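Local coordinates for protein Cys-Gly metallodipeptidase DUG1 (Saccharomyces cerevisiae, PDB 4G1P) that hydrolyses the dipeptide Cys-Gly as a metal-dependent peptidase and serves as the catalytic subunit of the complex that degrades glutathione, at residues K95-Y100 with A469-Y474; F395-T400 with Q473-S478; L143-V148 with A195-D200; P424-F429 with T435-L440. One frame throughout, in Å; residues are numbered along the deposited sequence.

Interaction 1 of 4, residues K95-Y100 with A469-Y474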
loop_
_atom_site.group_PDB
_atom_site.type_symbol
_atom_site.label_atom_id
_atom_site.label_comp_id
_atom_site.label_asym_id
_atom_site.label_seq_id
_atom_site.Cartn_x
_atom_site.Cartn_y
_atom_site.Cartn_z
ATOM N N LYS A 95 12.299 -49.314 0.594
ATOM C CA LYS A 95 11.240 -48.408 1.007
ATOM C C LYS A 95 11.129 -47.215 0.039
ATOM O O LYS A 95 12.093 -46.832 -0.633
ATOM C CB LYS A 95 11.481 -47.931 2.435
ATOM C CG LYS A 95 11.440 -49.041 3.451
ATOM C CD LYS A 95 11.970 -48.566 4.796
ATOM C CE LYS A 95 12.032 -49.700 5.822
ATOM N NZ LYS A 95 12.561 -49.256 7.146
ATOM N N THR A 96 9.946 -46.634 -0.040
ATOM C CA THR A 96 9.759 -45.461 -0.875
ATOM C C THR A 96 9.523 -44.202 -0.044
ATOM O O THR A 96 8.562 -44.131 0.714
ATOM C CB THR A 96 8.599 -45.665 -1.833
ATOM O OG1 THR A 96 8.928 -46.730 -2.728
ATOM C CG2 THR A 96 8.344 -44.403 -2.625
ATOM N N VAL A 97 10.407 -43.221 -0.165
ATOM C CA VAL A 97 10.197 -41.955 0.527
ATOM C C VAL A 97 9.758 -40.854 -0.436
ATOM O O VAL A 97 10.405 -40.599 -1.450
ATOM C CB VAL A 97 11.452 -41.485 1.277
ATOM C CG1 VAL A 97 11.165 -40.186 2.004
ATOM C CG2 VAL A 97 11.898 -42.538 2.257
ATOM N N LEU A 98 8.637 -40.219 -0.118
ATOM C CA LEU A 98 8.178 -39.070 -0.884
ATOM C C LEU A 98 8.709 -37.811 -0.220
ATOM O O LEU A 98 8.523 -37.607 0.995
ATOM C CB LEU A 98 6.650 -39.038 -0.949
ATOM C CG LEU A 98 5.993 -37.790 -1.551
ATOM C CD1 LEU A 98 6.612 -37.480 -2.876
ATOM C CD2 LEU A 98 4.517 -38.004 -1.750
ATOM N N VAL A 99 9.395 -36.982 -1.007
ATOM C CA VAL A 99 9.809 -35.671 -0.517
ATOM C C VAL A 99 9.039 -34.564 -1.211
ATOM O O VAL A 99 8.859 -34.576 -2.430
ATOM C CB VAL A 99 11.337 -35.426 -0.632
ATOM C CG1 VAL A 99 12.088 -36.389 0.263
ATOM C CG2 VAL A 99 11.812 -35.541 -2.077
ATOM N N TYR A 100 8.582 -33.609 -0.408
ATOM C CA TYR A 100 7.836 -32.454 -0.890
ATOM C C TYR A 100 8.568 -31.163 -0.556
ATOM O O TYR A 100 9.191 -31.045 0.513
ATOM C CB TYR A 100 6.465 -32.424 -0.234
ATOM C CG TYR A 100 5.797 -31.069 -0.231
ATOM C CD1 TYR A 100 6.056 -30.137 0.778
ATOM C CD2 TYR A 100 4.882 -30.730 -1.216
ATOM C CE1 TYR A 100 5.456 -28.906 0.775
ATOM C CE2 TYR A 100 4.263 -29.507 -1.214
ATOM C CZ TYR A 100 4.553 -28.600 -0.219
ATOM O OH TYR A 100 3.930 -27.385 -0.225
ATOM N N ALA A 469 21.121 -37.184 3.769
ATOM C CA ALA A 469 21.709 -38.430 3.295
ATOM C C ALA A 469 21.679 -39.526 4.367
ATOM O O ALA A 469 21.310 -40.668 4.099
ATOM C CB ALA A 469 23.130 -38.188 2.827
ATOM N N ALA A 470 22.066 -39.185 5.587
ATOM C CA ALA A 470 22.124 -40.197 6.628
ATOM C C ALA A 470 20.719 -40.633 7.006
ATOM O O ALA A 470 20.467 -41.815 7.252
ATOM C CB ALA A 470 22.877 -39.694 7.838
ATOM N N TYR A 471 19.803 -39.673 7.029
ATOM C CA TYR A 471 18.410 -39.981 7.321
ATOM C C TYR A 471 17.819 -40.999 6.342
ATOM O O TYR A 471 17.209 -41.970 6.770
ATOM C CB TYR A 471 17.557 -38.710 7.383
ATOM C CG TYR A 471 16.161 -38.938 6.912
ATOM C CD1 TYR A 471 15.227 -39.545 7.728
ATOM C CD2 TYR A 471 15.775 -38.567 5.636
ATOM C CE1 TYR A 471 13.945 -39.768 7.285
ATOM C CE2 TYR A 471 14.507 -38.785 5.190
ATOM C CZ TYR A 471 13.594 -39.382 6.017
ATOM O OH TYR A 471 12.322 -39.600 5.568
ATOM N N LEU A 472 17.999 -40.798 5.041
ATOM C CA LEU A 472 17.527 -41.795 4.080
ATOM C C LEU A 472 18.202 -43.155 4.321
ATOM O O LEU A 472 17.571 -44.203 4.235
ATOM C CB LEU A 472 17.738 -41.337 2.628
ATOM C CG LEU A 472 16.925 -40.125 2.145
ATOM C CD1 LEU A 472 17.386 -39.659 0.777
ATOM C CD2 LEU A 472 15.442 -40.437 2.101
ATOM N N GLN A 473 19.489 -43.125 4.629
ATOM C CA GLN A 473 20.227 -44.342 4.860
ATOM C C GLN A 473 19.702 -45.073 6.092
ATOM O O GLN A 473 19.399 -46.273 6.035
ATOM C CB GLN A 473 21.715 -44.036 5.023
ATOM C CG GLN A 473 22.561 -45.274 5.273
ATOM C CD GLN A 473 22.433 -46.299 4.159
ATOM O OE1 GLN A 473 22.629 -45.986 2.989
ATOM N NE2 GLN A 473 22.097 -47.524 4.520
ATOM N N TYR A 474 19.591 -44.354 7.204
ATOM C CA TYR A 474 19.160 -44.981 8.442
ATOM C C TYR A 474 17.724 -45.464 8.354
ATOM O O TYR A 474 17.398 -46.558 8.828
ATOM C CB TYR A 474 19.309 -44.044 9.624
ATOM C CG TYR A 474 20.732 -43.815 10.034
ATOM C CD1 TYR A 474 21.720 -44.752 9.751
ATOM C CD2 TYR A 474 21.097 -42.652 10.695
ATOM C CE1 TYR A 474 23.044 -44.530 10.128
ATOM C CE2 TYR A 474 22.403 -42.422 11.074
ATOM C CZ TYR A 474 23.372 -43.359 10.793
ATOM O OH TYR A 474 24.671 -43.103 11.173
#
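V97 has CG1 anti to its backbone N (chi1 -179°) and CG2 anti to its carbonyl carbon, and the two methyls meet Y471 and L472 of the C-terminal helix. V97 CG1 comes up against the phenol oxygen, 3.8 Å from Y471 OH. V97 CG2 reaches the isobutyl group, 4.1 Å from L472 CD2.

The CB of V97 points toward the helix, and the backbones stay well apart, with 8.1 Å between V97 CA and L472 CA. The two helix side chains make up this distance. L472 carries its CG anti to the carbonyl carbon (chi1 -66°), and its CD2 methyl closes on V97. Y471 approaches V97 from the opposite direction and meets the methyl with the oxygen end of its phenol. That oxygen has its polar partner in the helix 397-410, where it is hydrogen-bonded to Q398 OE1.

V97 lies on the inner strand 96-102 of the sheet of the M20 catalytic domain. Its backbone is bonded to N162 and V164 of the neighbouring strand. Helix 458-477 packs over the face that carries V97. A469 and A470 touch helix 5-14, and A470 also touches A405. At the start of the strand, K95 NZ is hydrogen-bonded to Y475 O and S478 O, near the end of the same helix.

No hydrogen bond joins the two segments. All three touching residues are buried. The contact is therefore dispersive, and the one polar atom in it, Y471 OH, is satisfied by Q398 and not by the strand.

Interaction 2 of 4, residues F395-T400 with Q473-S478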
loop_
_atom_site.group_PDB
_atom_site.type_symbol
_atom_site.label_atom_id
_atom_site.label_comp_id
_atom_site.label_asym_id
_atom_site.label_seq_id
_atom_site.Cartn_x
_atom_site.Cartn_y
_atom_site.Cartn_z
ATOM N N PHE A 395 8.139 -40.033 17.773
ATOM C CA PHE A 395 8.903 -41.213 18.159
ATOM C C PHE A 395 9.012 -42.292 17.098
ATOM O O PHE A 395 9.897 -43.139 17.188
ATOM C CB PHE A 395 8.457 -41.753 19.519
ATOM C CG PHE A 395 8.866 -40.868 20.649
ATOM C CD1 PHE A 395 10.182 -40.833 21.063
ATOM C CD2 PHE A 395 7.956 -40.025 21.255
ATOM C CE1 PHE A 395 10.574 -40.003 22.069
ATOM C CE2 PHE A 395 8.349 -39.184 22.268
ATOM C CZ PHE A 395 9.657 -39.171 22.673
ATOM N N ASN A 396 8.147 -42.233 16.089
ATOM C CA ASN A 396 8.182 -43.157 14.951
ATOM C C ASN A 396 9.453 -43.239 14.098
ATOM O O ASN A 396 10.293 -42.330 14.084
ATOM C CB ASN A 396 7.239 -42.664 13.848
ATOM C CG ASN A 396 7.558 -41.247 13.409
ATOM O OD1 ASN A 396 8.626 -40.973 12.854
ATOM N ND2 ASN A 396 6.641 -40.335 13.678
ATOM N N ALA A 397 9.552 -44.340 13.362
ATOM C CA ALA A 397 10.755 -44.737 12.642
ATOM C C ALA A 397 11.498 -43.538 12.052
ATOM O O ALA A 397 12.715 -43.429 12.189
ATOM C CB ALA A 397 10.400 -45.745 11.544
ATOM N N GLN A 398 10.753 -42.632 11.415
ATOM C CA GLN A 398 11.359 -41.505 10.697
ATOM C C GLN A 398 12.147 -40.568 11.594
ATOM O O GLN A 398 13.280 -40.221 11.277
ATOM C CB GLN A 398 10.314 -40.719 9.902
ATOM C CG GLN A 398 9.942 -41.355 8.570
ATOM C CD GLN A 398 9.456 -40.329 7.568
ATOM O OE1 GLN A 398 10.252 -39.596 6.982
ATOM N NE2 GLN A 398 8.146 -40.255 7.383
ATOM N N PHE A 399 11.549 -40.168 12.710
ATOM C CA PHE A 399 12.221 -39.284 13.660
ATOM C C PHE A 399 13.450 -39.956 14.280
ATOM O O PHE A 399 14.467 -39.318 14.515
ATOM C CB PHE A 399 11.246 -38.802 14.747
ATOM C CG PHE A 399 10.335 -37.685 14.302
ATOM C CD1 PHE A 399 10.768 -36.371 14.318
ATOM C CD2 PHE A 399 9.048 -37.947 13.882
ATOM C CE1 PHE A 399 9.937 -35.329 13.904
ATOM C CE2 PHE A 399 8.200 -36.917 13.482
ATOM C CZ PHE A 399 8.654 -35.602 13.489
ATOM N N THR A 400 13.356 -41.253 14.531
ATOM C CA THR A 400 14.496 -41.987 15.049
ATOM C C THR A 400 15.626 -41.966 14.042
ATOM O O THR A 400 16.756 -41.606 14.362
ATOM C CB THR A 400 14.118 -43.428 15.346
ATOM O OG1 THR A 400 12.979 -43.441 16.217
ATOM C CG2 THR A 400 15.271 -44.140 15.999
ATOM N N GLN A 473 19.489 -43.125 4.629
ATOM C CA GLN A 473 20.227 -44.342 4.860
ATOM C C GLN A 473 19.702 -45.073 6.092
ATOM O O GLN A 473 19.399 -46.273 6.035
ATOM C CB GLN A 473 21.715 -44.036 5.023
ATOM C CG GLN A 473 22.561 -45.274 5.273
ATOM C CD GLN A 473 22.433 -46.299 4.159
ATOM O OE1 GLN A 473 22.629 -45.986 2.989
ATOM N NE2 GLN A 473 22.097 -47.524 4.520
ATOM N N TYR A 474 19.591 -44.354 7.204
ATOM C CA TYR A 474 19.160 -44.981 8.442
ATOM C C TYR A 474 17.724 -45.464 8.354
ATOM O O TYR A 474 17.398 -46.558 8.828
ATOM C CB TYR A 474 19.309 -44.044 9.624
ATOM C CG TYR A 474 20.732 -43.815 10.034
ATOM C CD1 TYR A 474 21.720 -44.752 9.751
ATOM C CD2 TYR A 474 21.097 -42.652 10.695
ATOM C CE1 TYR A 474 23.044 -44.530 10.128
ATOM C CE2 TYR A 474 22.403 -42.422 11.074
ATOM C CZ TYR A 474 23.372 -43.359 10.793
ATOM O OH TYR A 474 24.671 -43.103 11.173
ATOM N N TYR A 475 16.867 -44.646 7.757
ATOM C CA TYR A 475 15.486 -45.042 7.586
ATOM C C TYR A 475 15.418 -46.369 6.828
ATOM O O TYR A 475 14.681 -47.278 7.227
ATOM C CB TYR A 475 14.655 -43.950 6.900
ATOM C CG TYR A 475 13.229 -44.381 6.684
ATOM C CD1 TYR A 475 12.347 -44.473 7.748
ATOM C CD2 TYR A 475 12.777 -44.750 5.425
ATOM C CE1 TYR A 475 11.052 -44.892 7.564
ATOM C CE2 TYR A 475 11.476 -45.171 5.231
ATOM C CZ TYR A 475 10.624 -45.237 6.306
ATOM O OH TYR A 475 9.332 -45.650 6.122
ATOM N N SER A 476 16.216 -46.500 5.771
ATOM C CA SER A 476 16.248 -47.742 4.994
ATOM C C SER A 476 16.658 -48.950 5.842
ATOM O O SER A 476 16.330 -50.087 5.504
ATOM C CB SER A 476 17.201 -47.623 3.803
ATOM O OG SER A 476 18.552 -47.677 4.225
ATOM N N GLU A 477 17.379 -48.704 6.933
ATOM C CA GLU A 477 17.835 -49.791 7.797
ATOM C C GLU A 477 16.866 -50.121 8.934
ATOM O O GLU A 477 16.852 -51.244 9.413
ATOM C CB GLU A 477 19.230 -49.505 8.356
ATOM C CG GLU A 477 20.317 -49.443 7.304
ATOM C CD GLU A 477 21.572 -48.750 7.813
ATOM O OE1 GLU A 477 21.636 -48.429 9.018
ATOM O OE2 GLU A 477 22.499 -48.518 7.009
ATOM N N SER A 478 16.056 -49.156 9.354
ATOM C CA SER A 478 15.121 -49.359 10.463
ATOM C C SER A 478 14.125 -50.457 10.165
ATOM O O SER A 478 13.517 -50.449 9.096
ATOM C CB SER A 478 14.310 -48.101 10.722
ATOM O OG SER A 478 13.093 -48.153 10.004
#
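A397 and Q398, in the first turn of helix 397-410, pack against the Y475 ring near the end of helix 458-477. Q398 and Y475 are buried and form the tight part. Q398 CG lies 3.8 Å from Y475 CE1, and the Q398 amide plane is turned 58° from the ring. Y475 holds its CG anti to the backbone N (chi1 178°), which sends the ring across to this helix. A397 CB comes in at the ring edge, 4.1 Å from Y475 CE1. Beyond the ring, Q398 OE1 is hydrogen-bonded to Y471 OH, and Q398 NE2 turns to the sheet, hydrogen-bonded to V196 O and S436 OG.

The side where A397 meets S478 is more open, and both residues are partly exposed. The same A397 CB lies 3.9 Å from S478 OG, with no bond between the segments. S478 OG makes a weak hydrogen bond back to Y475 O, and E477 lies exposed on the solvent side.

N396 stands at the N-cap of helix 397-410. N396 OD1 accepts from F399 N at 3.0 Å, with an N-H...O angle of 166°. The arrangement is thus a capped helix N terminus resting on the C-terminal end of another helix, beside the sheet of the alpha/beta catalytic domain.

Interaction 3 of 4, residues L143-V148 with A195-D200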
loop_
_atom_site.group_PDB
_atom_site.type_symbol
_atom_site.label_atom_id
_atom_site.label_comp_id
_atom_site.label_asym_id
_atom_site.label_seq_id
_atom_site.Cartn_x
_atom_site.Cartn_y
_atom_site.Cartn_z
ATOM N N LEU A 143 16.300 -28.218 -3.646
ATOM C CA LEU A 143 17.389 -28.682 -4.498
ATOM C C LEU A 143 18.335 -29.628 -3.744
ATOM O O LEU A 143 18.990 -30.481 -4.348
ATOM C CB LEU A 143 18.164 -27.502 -5.086
ATOM C CG LEU A 143 17.415 -26.628 -6.091
ATOM C CD1 LEU A 143 18.236 -25.394 -6.462
ATOM C CD2 LEU A 143 17.049 -27.440 -7.331
ATOM N N SER A 144 18.392 -29.483 -2.427
ATOM C CA SER A 144 19.244 -30.340 -1.618
ATOM C C SER A 144 18.960 -31.819 -1.869
ATOM O O SER A 144 19.891 -32.622 -1.970
ATOM C CB SER A 144 19.084 -30.017 -0.137
ATOM O OG SER A 144 19.647 -28.763 0.174
ATOM N N TRP A 145 17.683 -32.172 -1.988
ATOM C CA TRP A 145 17.324 -33.553 -2.312
ATOM C C TRP A 145 18.017 -34.039 -3.577
ATOM O O TRP A 145 18.498 -35.172 -3.623
ATOM C CB TRP A 145 15.819 -33.717 -2.451
ATOM C CG TRP A 145 15.091 -33.476 -1.161
ATOM C CD1 TRP A 145 14.243 -32.449 -0.879
ATOM C CD2 TRP A 145 15.182 -34.261 0.035
ATOM N NE1 TRP A 145 13.788 -32.556 0.409
ATOM C CE2 TRP A 145 14.344 -33.663 0.990
ATOM C CE3 TRP A 145 15.883 -35.419 0.383
ATOM C CZ2 TRP A 145 14.191 -34.180 2.278
ATOM C CZ3 TRP A 145 15.725 -35.936 1.658
ATOM C CH2 TRP A 145 14.888 -35.314 2.591
ATOM N N ILE A 146 18.104 -33.182 -4.593
ATOM C CA ILE A 146 18.780 -33.572 -5.827
ATOM C C ILE A 146 20.297 -33.673 -5.650
ATOM O O ILE A 146 20.914 -34.615 -6.141
ATOM C CB ILE A 146 18.468 -32.619 -6.971
ATOM C CG1 ILE A 146 16.961 -32.385 -7.049
ATOM C CG2 ILE A 146 19.040 -33.158 -8.286
ATOM C CD1 ILE A 146 16.572 -31.286 -7.988
ATOM N N ASN A 147 20.884 -32.702 -4.953
ATOM C CA ASN A 147 22.302 -32.742 -4.612
ATOM C C ASN A 147 22.663 -34.086 -3.982
ATOM O O ASN A 147 23.620 -34.767 -4.394
ATOM C CB ASN A 147 22.638 -31.605 -3.648
ATOM C CG ASN A 147 22.275 -30.231 -4.214
ATOM O OD1 ASN A 147 22.219 -30.047 -5.434
ATOM N ND2 ASN A 147 22.022 -29.260 -3.327
ATOM N N VAL A 148 21.855 -34.469 -2.996
ATOM C CA VAL A 148 22.025 -35.728 -2.308
ATOM C C VAL A 148 21.985 -36.934 -3.251
ATOM O O VAL A 148 22.847 -37.812 -3.167
ATOM C CB VAL A 148 21.000 -35.883 -1.191
ATOM C CG1 VAL A 148 21.033 -37.317 -0.632
ATOM C CG2 VAL A 148 21.284 -34.858 -0.110
ATOM N N ALA A 195 6.523 -43.292 3.397
ATOM C CA ALA A 195 6.884 -42.230 4.314
ATOM C C ALA A 195 7.016 -40.953 3.530
ATOM O O ALA A 195 7.306 -40.981 2.335
ATOM C CB ALA A 195 8.199 -42.552 5.020
ATOM N N VAL A 196 6.797 -39.838 4.214
ATOM C CA VAL A 196 6.935 -38.533 3.609
ATOM C C VAL A 196 7.865 -37.666 4.447
ATOM O O VAL A 196 7.719 -37.581 5.673
ATOM C CB VAL A 196 5.576 -37.856 3.445
ATOM C CG1 VAL A 196 5.748 -36.386 3.043
ATOM C CG2 VAL A 196 4.743 -38.612 2.424
ATOM N N CYS A 197 8.837 -37.046 3.776
ATOM C CA CYS A 197 9.721 -36.083 4.411
ATOM C C CYS A 197 9.579 -34.691 3.786
ATOM O O CYS A 197 9.467 -34.548 2.561
ATOM C CB CYS A 197 11.170 -36.531 4.308
ATOM S SG CYS A 197 12.199 -35.508 5.338
ATOM N N ILE A 198 9.583 -33.664 4.628
ATOM C CA ILE A 198 9.477 -32.295 4.152
ATOM C C ILE A 198 10.565 -31.461 4.786
ATOM O O ILE A 198 10.736 -31.485 6.009
ATOM C CB ILE A 198 8.128 -31.669 4.522
ATOM C CG1 ILE A 198 6.999 -32.312 3.733
ATOM C CG2 ILE A 198 8.134 -30.178 4.242
ATOM C CD1 ILE A 198 5.616 -31.852 4.188
ATOM N N SER A 199 11.305 -30.730 3.958
ATOM C CA SER A 199 12.263 -29.771 4.456
ATOM C C SER A 199 11.783 -28.388 4.070
ATOM O O SER A 199 12.050 -27.912 2.975
ATOM C CB SER A 199 13.630 -30.043 3.850
ATOM O OG SER A 199 14.613 -29.249 4.471
ATOM N N ASP A 200 11.062 -27.740 4.969
ATOM C CA ASP A 200 10.420 -26.481 4.642
ATOM C C ASP A 200 10.175 -25.643 5.887
ATOM O O ASP A 200 9.172 -24.942 5.991
ATOM C CB ASP A 200 9.090 -26.752 3.943
ATOM C CG ASP A 200 8.697 -25.648 2.973
ATOM O OD1 ASP A 200 9.417 -24.634 2.867
ATOM O OD2 ASP A 200 7.651 -25.789 2.315
HETATM O O HOH W 1 11.802 -30.194 1.231
#
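In the alpha/beta catalytic domain of this M20 peptidase, W145 joins a helix to the strand that leads into the zinc site. The indole reaches C197 and S199, and the next residue, D200, is a zinc ligand. Helix 135-154, which carries W145, also holds the zinc ligand D137 near its start. The contact thus lies near the metal centre, with the S199 side chain about 9 Å from a bound zinc ion.

W145 points its CB toward the strand, and its CG is anti to the carbonyl carbon (chi1 -65°). The benzo end of the indole then meets the sulfur. C197 SG lies 3.8 Å from W145 CH2. It sits near the ring plane, 75° off the ring normal, so this is a sulfur-aromatic contact at the edge and not over a face. V99 of the neighbouring strand also packs on the indole.

S199 CB lies 4.3 Å from W145 NE1. The hydroxyl of S199 serves another partner and is hydrogen-bonded to L440 O, just after strand 437-439. The polar link from the indole to the strand runs through a water in the ring plane. This water accepts from W145 NE1 at 3.2 Å. It also accepts from S199 N at 2.8 Å and donates to S199 O at 2.9 Å, so one water satisfies the indole N-H and both backbone polar atoms of S199.

Interaction 4 of 4, residues P424-F429 with T435-L440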
loop_
_atom_site.group_PDB
_atom_site.type_symbol
_atom_site.label_atom_id
_atom_site.label_comp_id
_atom_site.label_asym_id
_atom_site.label_seq_id
_atom_site.Cartn_x
_atom_site.Cartn_y
_atom_site.Cartn_z
ATOM N N PRO A 424 0.738 -26.107 4.864
ATOM C CA PRO A 424 -0.625 -26.566 4.600
ATOM C C PRO A 424 -0.836 -28.045 4.223
ATOM O O PRO A 424 -1.721 -28.628 4.846
ATOM C CB PRO A 424 -1.066 -25.639 3.472
ATOM C CG PRO A 424 -0.401 -24.344 3.839
ATOM C CD PRO A 424 0.928 -24.707 4.441
ATOM N N ILE A 425 -0.108 -28.634 3.269
ATOM C CA ILE A 425 -0.464 -30.001 2.833
ATOM C C ILE A 425 0.049 -31.126 3.708
ATOM O O ILE A 425 -0.229 -32.293 3.420
ATOM C CB ILE A 425 -0.020 -30.363 1.384
ATOM C CG1 ILE A 425 1.278 -29.656 1.018
ATOM C CG2 ILE A 425 -1.145 -30.135 0.375
ATOM C CD1 ILE A 425 2.459 -30.186 1.761
ATOM N N THR A 426 0.827 -30.782 4.731
ATOM C CA THR A 426 1.418 -31.771 5.608
ATOM C C THR A 426 0.350 -32.759 6.110
ATOM O O THR A 426 0.532 -33.968 6.023
ATOM C CB THR A 426 2.185 -31.114 6.769
ATOM O OG1 THR A 426 2.700 -32.130 7.646
ATOM C CG2 THR A 426 1.260 -30.215 7.561
ATOM N N LEU A 427 -0.790 -32.249 6.559
ATOM C CA LEU A 427 -1.870 -33.105 7.026
ATOM C C LEU A 427 -2.474 -33.926 5.900
ATOM O O LEU A 427 -2.825 -35.094 6.099
ATOM C CB LEU A 427 -2.959 -32.276 7.687
ATOM C CG LEU A 427 -3.995 -33.038 8.505
ATOM C CD1 LEU A 427 -3.342 -34.056 9.445
ATOM C CD2 LEU A 427 -4.808 -32.038 9.293
ATOM N N THR A 428 -2.595 -33.321 4.721
ATOM C CA THR A 428 -3.109 -34.038 3.564
ATOM C C THR A 428 -2.196 -35.202 3.192
ATOM O O THR A 428 -2.674 -36.262 2.811
ATOM C CB THR A 428 -3.334 -33.113 2.352
ATOM O OG1 THR A 428 -4.357 -32.165 2.661
ATOM C CG2 THR A 428 -3.784 -33.910 1.147
ATOM N N PHE A 429 -0.885 -35.035 3.322
ATOM C CA PHE A 429 0.002 -36.167 3.051
ATOM C C PHE A 429 -0.246 -37.298 4.042
ATOM O O PHE A 429 -0.414 -38.470 3.658
ATOM C CB PHE A 429 1.471 -35.753 3.058
ATOM C CG PHE A 429 1.934 -35.160 1.752
ATOM C CD1 PHE A 429 1.877 -35.899 0.584
ATOM C CD2 PHE A 429 2.447 -33.869 1.694
ATOM C CE1 PHE A 429 2.307 -35.349 -0.618
ATOM C CE2 PHE A 429 2.883 -33.331 0.495
ATOM C CZ PHE A 429 2.808 -34.067 -0.656
ATOM N N THR A 435 0.633 -42.456 6.002
ATOM C CA THR A 435 2.002 -42.708 6.424
ATOM C C THR A 435 2.362 -41.649 7.448
ATOM O O THR A 435 1.580 -40.734 7.695
ATOM C CB THR A 435 2.989 -42.571 5.264
ATOM O OG1 THR A 435 2.687 -41.377 4.529
ATOM C CG2 THR A 435 2.894 -43.768 4.341
ATOM N N SER A 436 3.545 -41.768 8.035
ATOM C CA SER A 436 4.045 -40.736 8.917
ATOM C C SER A 436 4.693 -39.625 8.099
ATOM O O SER A 436 5.125 -39.842 6.968
ATOM C CB SER A 436 5.070 -41.313 9.873
ATOM O OG SER A 436 6.152 -41.860 9.147
ATOM N N VAL A 437 4.756 -38.434 8.675
ATOM C CA VAL A 437 5.448 -37.330 8.043
ATOM C C VAL A 437 6.512 -36.829 8.988
ATOM O O VAL A 437 6.269 -36.702 10.186
ATOM C CB VAL A 437 4.495 -36.170 7.708
ATOM C CG1 VAL A 437 5.281 -34.953 7.252
ATOM C CG2 VAL A 437 3.482 -36.597 6.633
ATOM N N LEU A 438 7.700 -36.574 8.444
ATOM C CA LEU A 438 8.789 -35.957 9.188
ATOM C C LEU A 438 9.136 -34.570 8.623
ATOM O O LEU A 438 9.250 -34.404 7.407
ATOM C CB LEU A 438 10.012 -36.853 9.110
ATOM C CG LEU A 438 11.332 -36.169 9.436
ATOM C CD1 LEU A 438 11.448 -35.943 10.928
ATOM C CD2 LEU A 438 12.492 -37.002 8.921
ATOM N N LEU A 439 9.311 -33.579 9.495
ATOM C CA LEU A 439 9.823 -32.282 9.061
ATOM C C LEU A 439 11.290 -32.104 9.425
ATOM O O LEU A 439 11.646 -32.115 10.597
ATOM C CB LEU A 439 9.014 -31.147 9.668
ATOM C CG LEU A 439 7.522 -31.187 9.411
ATOM C CD1 LEU A 439 6.933 -29.912 9.924
ATOM C CD2 LEU A 439 7.244 -31.364 7.941
ATOM N N LEU A 440 12.126 -31.912 8.410
ATOM C CA LEU A 440 13.581 -31.853 8.571
ATOM C C LEU A 440 14.106 -30.485 8.166
ATOM O O LEU A 440 14.555 -30.297 7.034
ATOM C CB LEU A 440 14.245 -32.893 7.666
ATOM C CG LEU A 440 15.500 -33.644 8.111
ATOM C CD1 LEU A 440 16.199 -34.228 6.910
ATOM C CD2 LEU A 440 16.444 -32.792 8.934
#
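The hydrogen bond from F429 N to I425 O, 2.8 Å, helps form the first turn of helix 426-433, which sets T426 and F429 beside V437 of the strand that follows. V437 is the centre of the contact. Its CB points toward the helix, and both methyls meet the first turn of the helix.

V437 CG1, anti to the backbone N (chi1 171°), lies 3.8 Å from T426 OG1. V437 CG2 takes the other branch, 4.0 Å from T426 O and 4.2 Å from F429 CB. T426 also points its CB toward the strand. Its OG1 is anti to its own backbone N (chi1 177°), so the hydroxyl meets the methyl of V437 and makes no hydrogen bond to the strand.

F429 touches V437 through its CB, while the ring leads away to L98 and Y100 of strand 96-102, and the side chain also touches I182 of helix 178-185. No hydrogen bond crosses the contact, and V437, T426 and F429 are all buried.

The side chain of T426 is about 9 Å from that of E171, the probable proton acceptor, and about 10 Å from a bound glycine. Among its neighbours, strand 437-439 runs parallel to strand 195-198, with V437 touching V196. Helix 426-433 rests between this sheet edge and helix 178-185. T426 also packs on L215 of strand 210-226 and on W390 of strand 378-391, which belong to the second sheet.

From the N terminus, strand 96-102 opens the long loop that interaction 1 closes on helix 458-477. Interaction 3 is nested inside it, joining helix 135-154 to strand 195-198. Interaction 2 then opens at 395-400. Interaction 4 is nested within interaction 2 and closes a short helix-to-strand loop, also inside interaction 1. Interactions 1 and 2 end on the same stretch of helix 458-477 and share Q473 and Y474, with interaction 2 running on to S478, past the end of interaction 1 at Y474. Strands 96-102, 195-198 and 437-439 are successive neighbours in one sheet. Interactions 1 and 3 pack helices on one face, and interaction 4 packs a helix on the other.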